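Local coordinates for encapsulated ferritin-like protein (Haliangium ochraceum, PDB 5N5F) that oxidises ferrous to ferric iron as a ferritin-like ferroxidase, the cargo of an encapsulin nanocompartment in which the mineralised iron is stored, at residues A24-V35 and E61-I72. Residues are numbered along the deposited sequence; the frame is centred on the assembly and turned at random.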
loop_
_atom_site.group_PDB
_atom_site.type_symbol
_atom_site.label_atom_id
_atom_site.label_comp_id
_atom_site.label_asym_id
_atom_site.label_seq_id
_atom_site.Cartn_x
_atom_site.Cartn_y
_atom_site.Cartn_z
ATOM N N ALA B 24 -14.123 12.374 12.352
ATOM C CA ALA B 24 -15.364 12.472 11.592
ATOM C C ALA B 24 -15.100 12.426 10.092
ATOM O O ALA B 24 -15.835 11.765 9.349
ATOM C CB ALA B 24 -16.110 13.751 11.969
ATOM N N LEU B 25 -14.056 13.115 9.625
ATOM C CA LEU B 25 -13.770 13.134 8.193
ATOM C C LEU B 25 -13.378 11.749 7.681
ATOM O O LEU B 25 -13.777 11.356 6.579
ATOM C CB LEU B 25 -12.674 14.161 7.890
ATOM C CG LEU B 25 -13.124 15.627 7.922
ATOM C CD1 LEU B 25 -11.928 16.583 7.865
ATOM C CD2 LEU B 25 -14.079 15.911 6.774
ATOM N N VAL B 26 -12.601 10.988 8.453
ATOM C CA VAL B 26 -12.251 9.649 7.986
ATOM C C VAL B 26 -13.485 8.759 7.964
ATOM O O VAL B 26 -13.621 7.899 7.084
ATOM C CB VAL B 26 -11.123 9.036 8.838
ATOM C CG1 VAL B 26 -9.871 9.898 8.757
ATOM C CG2 VAL B 26 -11.558 8.840 10.286
ATOM N N THR B 27 -14.410 8.959 8.907
ATOM C CA THR B 27 -15.636 8.168 8.917
ATOM C C THR B 27 -16.504 8.501 7.712
ATOM O O THR B 27 -17.005 7.601 7.025
ATOM C CB THR B 27 -16.404 8.402 10.220
ATOM O OG1 THR B 27 -15.573 8.058 11.338
ATOM C CG2 THR B 27 -17.671 7.549 10.265
ATOM N N LEU B 28 -16.702 9.792 7.442
ATOM C CA LEU B 28 -17.433 10.192 6.246
ATOM C C LEU B 28 -16.780 9.613 4.998
ATOM O O LEU B 28 -17.466 9.089 4.114
ATOM C CB LEU B 28 -17.508 11.719 6.163
ATOM C CG LEU B 28 -18.113 12.321 4.892
ATOM C CD1 LEU B 28 -19.480 11.721 4.590
ATOM C CD2 LEU B 28 -18.217 13.832 5.020
ATOM N N ILE B 29 -15.450 9.687 4.918
ATOM C CA ILE B 29 -14.733 9.124 3.775
ATOM C C ILE B 29 -15.015 7.631 3.651
ATOM O O ILE B 29 -15.334 7.127 2.567
ATOM C CB ILE B 29 -13.226 9.413 3.902
ATOM C CG1 ILE B 29 -12.952 10.884 3.569
ATOM C CG2 ILE B 29 -12.408 8.500 2.989
ATOM C CD1 ILE B 29 -11.582 11.367 3.984
ATOM N N GLU B 30 -14.903 6.898 4.760
ATOM C CA GLU B 30 -15.119 5.454 4.705
ATOM C C GLU B 30 -16.542 5.127 4.274
ATOM O O GLU B 30 -16.770 4.166 3.527
ATOM C CB GLU B 30 -14.816 4.827 6.065
ATOM C CG GLU B 30 -13.347 4.867 6.442
ATOM C CD GLU B 30 -13.116 4.535 7.901
ATOM O OE1 GLU B 30 -14.082 4.116 8.574
ATOM O OE2 GLU B 30 -11.973 4.698 8.373
ATOM N N GLU B 31 -17.517 5.914 4.733
ATOM C CA GLU B 31 -18.898 5.671 4.340
ATOM C C GLU B 31 -19.112 5.977 2.862
ATOM O O GLU B 31 -19.812 5.236 2.165
ATOM C CB GLU B 31 -19.838 6.491 5.224
ATOM C CG GLU B 31 -19.920 5.952 6.654
ATOM C CD GLU B 31 -20.279 7.008 7.684
ATOM O OE1 GLU B 31 -20.255 8.213 7.353
ATOM O OE2 GLU B 31 -20.578 6.626 8.838
ATOM N N LEU B 32 -18.498 7.051 2.358
ATOM C CA LEU B 32 -18.610 7.354 0.934
ATOM C C LEU B 32 -17.942 6.283 0.079
ATOM O O LEU B 32 -18.398 6.006 -1.035
ATOM C CB LEU B 32 -18.002 8.726 0.637
ATOM C CG LEU B 32 -18.752 9.922 1.240
ATOM C CD1 LEU B 32 -17.960 11.192 1.031
ATOM C CD2 LEU B 32 -20.143 10.057 0.636
ATOM N N GLU B 33 -16.862 5.676 0.572
ATOM C CA GLU B 33 -16.238 4.588 -0.173
ATOM C C GLU B 33 -17.162 3.379 -0.252
ATOM O O GLU B 33 -17.269 2.737 -1.304
ATOM C CB GLU B 33 -14.899 4.220 0.467
ATOM C CG GLU B 33 -13.838 5.295 0.282
ATOM C CD GLU B 33 -12.533 4.985 0.988
ATOM O OE1 GLU B 33 -12.471 3.982 1.730
ATOM O OE2 GLU B 33 -11.563 5.749 0.797
ATOM N N ALA B 34 -17.851 3.063 0.848
ATOM C CA ALA B 34 -18.835 1.988 0.822
ATOM C C ALA B 34 -19.923 2.254 -0.212
ATOM O O ALA B 34 -20.393 1.326 -0.883
ATOM C CB ALA B 34 -19.449 1.813 2.210
ATOM N N VAL B 35 -20.341 3.517 -0.351
ATOM C CA VAL B 35 -21.379 3.864 -1.320
ATOM C C VAL B 35 -20.912 3.554 -2.736
ATOM O O VAL B 35 -21.670 3.022 -3.555
ATOM C CB VAL B 35 -21.777 5.345 -1.165
ATOM C CG1 VAL B 35 -22.722 5.784 -2.281
ATOM C CG2 VAL B 35 -22.426 5.576 0.192
ATOM N N GLU B 61 -25.516 3.369 4.188
ATOM C CA GLU B 61 -24.214 4.026 4.236
ATOM C C GLU B 61 -24.340 5.500 3.870
ATOM O O GLU B 61 -23.676 6.352 4.470
ATOM C CB GLU B 61 -23.222 3.325 3.307
ATOM C CG GLU B 61 -22.921 1.874 3.680
ATOM C CD GLU B 61 -22.500 1.711 5.127
ATOM O OE1 GLU B 61 -21.564 2.415 5.563
ATOM O OE2 GLU B 61 -23.119 0.889 5.833
ATOM N N VAL B 62 -25.184 5.819 2.886
ATOM C CA VAL B 62 -25.475 7.220 2.580
ATOM C C VAL B 62 -26.021 7.920 3.818
ATOM O O VAL B 62 -25.580 9.016 4.180
ATOM C CB VAL B 62 -26.461 7.325 1.402
ATOM C CG1 VAL B 62 -26.817 8.795 1.120
ATOM C CG2 VAL B 62 -25.882 6.685 0.159
ATOM N N GLU B 63 -26.995 7.292 4.485
ATOM C CA GLU B 63 -27.575 7.885 5.685
ATOM C C GLU B 63 -26.511 8.123 6.747
ATOM O O GLU B 63 -26.538 9.140 7.449
ATOM C CB GLU B 63 -28.685 6.984 6.230
ATOM C CG GLU B 63 -29.401 7.552 7.447
ATOM C CD GLU B 63 -30.669 6.793 7.792
ATOM O OE1 GLU B 63 -30.891 5.710 7.212
ATOM O OE2 GLU B 63 -31.446 7.283 8.640
ATOM N N HIS B 64 -25.567 7.192 6.886
ATOM C CA HIS B 64 -24.489 7.380 7.848
ATOM C C HIS B 64 -23.603 8.553 7.449
ATOM O O HIS B 64 -23.186 9.342 8.303
ATOM C CB HIS B 64 -23.670 6.095 7.965
ATOM C CG HIS B 64 -24.438 4.940 8.528
ATOM N ND1 HIS B 64 -23.881 3.690 8.704
ATOM C CD2 HIS B 64 -25.718 4.845 8.956
ATOM C CE1 HIS B 64 -24.786 2.876 9.217
ATOM N NE2 HIS B 64 -25.909 3.552 9.379
ATOM N N ALA B 65 -23.317 8.685 6.150
ATOM C CA ALA B 65 -22.482 9.778 5.665
ATOM C C ALA B 65 -23.115 11.133 5.960
ATOM O O ALA B 65 -22.431 12.066 6.395
ATOM C CB ALA B 65 -22.246 9.621 4.165
ATOM N N MET B 66 -24.423 11.261 5.725
ATOM C CA MET B 66 -25.088 12.543 5.924
ATOM C C MET B 66 -25.294 12.849 7.402
ATOM O O MET B 66 -25.338 14.023 7.787
ATOM C CB MET B 66 -26.420 12.559 5.175
ATOM C CG MET B 66 -26.275 12.375 3.664
ATOM S SD MET B 66 -25.236 13.627 2.864
ATOM C CE MET B 66 -23.634 12.823 2.841
ATOM N N MET B 67 -25.417 11.819 8.242
ATOM C CA MET B 67 -25.391 12.037 9.685
ATOM C C MET B 67 -24.047 12.607 10.114
ATOM O O MET B 67 -23.983 13.599 10.852
ATOM C CB MET B 67 -25.669 10.729 10.427
ATOM C CG MET B 67 -27.105 10.241 10.335
ATOM S SD MET B 67 -27.312 8.530 10.887
ATOM C CE MET B 67 -26.787 8.660 12.590
ATOM N N THR B 68 -22.957 11.989 9.651
ATOM C CA THR B 68 -21.624 12.478 9.982
ATOM C C THR B 68 -21.404 13.884 9.437
ATOM O O THR B 68 -20.816 14.736 10.113
ATOM C CB THR B 68 -20.565 11.524 9.428
ATOM O OG1 THR B 68 -20.813 10.188 9.900
ATOM C CG2 THR B 68 -19.177 11.963 9.857
ATOM N N LEU B 69 -21.863 14.145 8.212
ATOM C CA LEU B 69 -21.645 15.453 7.607
ATOM C C LEU B 69 -22.360 16.541 8.395
ATOM O O LEU B 69 -21.821 17.637 8.582
ATOM C CB LEU B 69 -22.108 15.440 6.149
ATOM C CG LEU B 69 -21.967 16.746 5.358
ATOM C CD1 LEU B 69 -20.528 17.274 5.351
ATOM C CD2 LEU B 69 -22.458 16.541 3.934
ATOM N N GLU B 70 -23.570 16.251 8.881
ATOM C CA GLU B 70 -24.284 17.224 9.699
ATOM C C GLU B 70 -23.530 17.514 10.990
ATOM O O GLU B 70 -23.515 18.656 11.463
ATOM C CB GLU B 70 -25.698 16.726 9.999
ATOM C CG GLU B 70 -26.500 17.619 10.955
ATOM C CD GLU B 70 -26.731 19.023 10.423
ATOM O OE1 GLU B 70 -26.362 19.297 9.262
ATOM O OE2 GLU B 70 -27.288 19.858 11.171
ATOM N N TRP B 71 -22.901 16.496 11.581
ATOM C CA TRP B 71 -22.074 16.748 12.755
ATOM C C TRP B 71 -20.920 17.681 12.408
ATOM O O TRP B 71 -20.629 18.629 13.148
ATOM C CB TRP B 71 -21.548 15.437 13.328
ATOM C CG TRP B 71 -20.800 15.621 14.608
ATOM C CD1 TRP B 71 -21.294 15.477 15.872
ATOM C CD2 TRP B 71 -19.424 15.993 14.755
ATOM N NE1 TRP B 71 -20.310 15.732 16.796
ATOM C CE2 TRP B 71 -19.153 16.056 16.135
ATOM C CE3 TRP B 71 -18.394 16.278 13.852
ATOM C CZ2 TRP B 71 -17.896 16.388 16.635
ATOM C CZ3 TRP B 71 -17.149 16.611 14.350
ATOM C CH2 TRP B 71 -16.910 16.662 15.729
ATOM N N ILE B 72 -20.259 17.433 11.276
ATOM C CA ILE B 72 -19.188 18.317 10.824
ATOM C C ILE B 72 -19.713 19.734 10.624
ATOM O O ILE B 72 -19.070 20.711 11.026
ATOM C CB ILE B 72 -18.555 17.757 9.537
ATOM C CG1 ILE B 72 -17.840 16.437 9.837
ATOM C CG2 ILE B 72 -17.590 18.766 8.914
ATOM C CD1 ILE B 72 -17.353 15.716 8.613
#
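Thr68 OG1 faces two acceptors that lie close together, Glu31 OE1 at 3.3 Å on the facing helix and, one turn back on its own helix, the carbonyl oxygen of His64 at 3.0 Å; its single proton can serve either, so neither bond is settled. Glu31 reaches this place with its chain extended beyond CG (chi2 153°), laying the carboxylate across the backbone of 61-72, where OE1 comes within 3.2 Å of Ala65 CA and OE2 within 3.3 Å of His64 CB. The carboxylate and imidazole planes are turned 57° from each other, and His64 NE2 is hydrogen-bonded to Glu60 of a third subunit. Replacing Glu31 with an alanine would probably open a gap among Glu61, His64, Ala65 and Thr68 and take from the Thr68 hydroxyl one of its two possible acceptors. Glu61 is bent at chi2, and its CG lies 3.8 Å from Ala34 CB. On the apolar side, Leu28 is a knob in the hole formed by Ala65, Thr68, Leu69 and Ile72, with CD1 pressed to 3.5 Å from Ala65 CB. Val35 CG2 meets Val62 CG2 at one end, and Ala24 CB packs on Ile72 CG1 and the Trp71 ring at the other. Segments 24-35 and 61-72 run antiparallel at 157°, their axes 8.5 Å apart: the helical hairpin of encapsulated ferritins, on which Glu31, Glu61 and His64 probably bind iron at the interface with that third subunit.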